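Local coordinates for protein Mannose/sialic acid-binding lectin (Polygonatum cyrtonema, PDB 3A0C) that binds mannose as an anti-HIV lectin of the bulb-type, beta-prism II family, and probably also recognises sialic acid, at the interface of chains A and B. Numbering follows the deposited sequence. Chains: chain A/B, Mannose/sialic acid-binding lectin.

The interface of chains A and B. Residues chain A 85-86, 88, 98-99; chain B 86, 88, 98.
B:Tyr98 lays one face of its ring over A:Val86, and A:Tyr98 covers B:Val86 in the same way, a two-fold pair of CH-pi contacts between two bulb-type lectin domains of the beta-prism II fold. The patch probably helps hold together the dimer of the deposited assembly, in which the C-terminal segments are exchanged between the chains. The valines come from strand 86-89 and the tyrosines from strand 95-98 of each chain. CB of A:Val86 stands 3.9 Å from the ring centroid of B:Tyr98, displaced toward the rim on the CD1-CE1 side, and the side chains meet at a slant rather than end on. The methyl CG1 does the closest touching, 3.4 Å from CD1 of B:Tyr98. It is held between the backbone N and the carbonyl carbon (chi1 68°), while CG2, anti to the N, slides past CG2 of B:Val88. In the twin contact CG1 of B:Val86 lies 3.3 Å from CD1 of A:Tyr98. Across the two-fold axis the CG1 methyls of A:Val86 and B:Val86 meet at 3.7 Å. The CB atoms of A:Tyr98 and B:Tyr98 likewise approach to 3.6 Å, and the two pairs link the ring contacts into a continuous apolar patch. The backbone of A:Tyr85 lies over the same face of the B:Tyr98 ring as A:Val86, beside its CD2-CE2 side, with the carbonyl carbon C 3.8 Å from CE2. Farther out, CG2 of A:Val88 faces CG2 of B:Val86 tip to tip at 4.1 Å.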
# COMPACT_ATOMS: atom_id res chain seq x y z
N TYR A 85 -5.95 8.32 1.22
CA TYR A 85 -5.16 7.44 2.08
C TYR A 85 -5.18 6.01 1.55
O TYR A 85 -5.87 5.70 0.57
CB TYR A 85 -5.72 7.45 3.51
CG TYR A 85 -5.66 8.80 4.17
CD1 TYR A 85 -6.48 9.85 3.74
CD2 TYR A 85 -4.76 9.04 5.21
CE1 TYR A 85 -6.39 11.12 4.33
CE2 TYR A 85 -4.67 10.30 5.81
CZ TYR A 85 -5.48 11.34 5.37
OH TYR A 85 -5.39 12.59 5.95
N VAL A 86 -4.43 5.13 2.22
CA VAL A 86 -4.34 3.74 1.79
C VAL A 86 -4.20 2.82 3.01
O VAL A 86 -3.57 3.18 4.00
CB VAL A 86 -3.11 3.54 0.81
CG1 VAL A 86 -1.78 3.72 1.57
CG2 VAL A 86 -3.18 2.18 0.13
N VAL A 88 -2.73 -0.74 4.04
CA VAL A 88 -1.79 -1.74 3.53
C VAL A 88 -1.53 -2.96 4.44
O VAL A 88 -1.16 -2.81 5.61
CB VAL A 88 -0.39 -1.05 3.20
CG1 VAL A 88 0.62 -2.07 2.65
CG2 VAL A 88 -0.60 0.07 2.20
N TYR A 98 -1.86 4.72 5.65
CA TYR A 98 -0.93 5.81 5.36
C TYR A 98 -1.65 6.94 4.63
O TYR A 98 -2.64 6.70 3.94
CB TYR A 98 0.24 5.35 4.48
CG TYR A 98 1.17 4.30 5.08
CD1 TYR A 98 0.96 2.93 4.86
CD2 TYR A 98 2.31 4.69 5.79
CE1 TYR A 98 1.86 1.98 5.31
CE2 TYR A 98 3.22 3.74 6.24
CZ TYR A 98 3.00 2.40 5.99
OH TYR A 98 3.93 1.47 6.40
N GLY A 99 -1.13 8.15 4.76
CA GLY A 99 -1.72 9.30 4.09
C GLY A 99 -1.34 10.61 4.75
O GLY A 99 -0.85 10.61 5.89
N VAL B 86 4.70 4.66 2.46
CA VAL B 86 4.51 3.49 1.60
C VAL B 86 4.40 3.90 0.12
O VAL B 86 3.89 4.98 -0.21
CB VAL B 86 3.21 2.69 2.04
CG1 VAL B 86 1.95 3.50 1.73
CG2 VAL B 86 3.17 1.33 1.33
N VAL B 88 2.73 2.69 -3.29
CA VAL B 88 1.69 1.77 -3.77
C VAL B 88 1.36 1.77 -5.27
O VAL B 88 0.96 2.80 -5.84
CB VAL B 88 0.35 1.99 -3.01
CG1 VAL B 88 -0.68 0.96 -3.45
CG2 VAL B 88 0.57 1.89 -1.52
N TYR B 98 2.31 7.39 0.02
CA TYR B 98 1.44 7.88 1.09
C TYR B 98 2.20 7.93 2.42
O TYR B 98 3.14 7.17 2.63
CB TYR B 98 0.23 6.98 1.29
CG TYR B 98 -0.75 6.89 0.14
CD1 TYR B 98 -0.65 5.87 -0.81
CD2 TYR B 98 -1.82 7.77 0.05
CE1 TYR B 98 -1.60 5.73 -1.82
CE2 TYR B 98 -2.78 7.64 -0.96
CZ TYR B 98 -2.67 6.62 -1.89
OH TYR B 98 -3.64 6.50 -2.86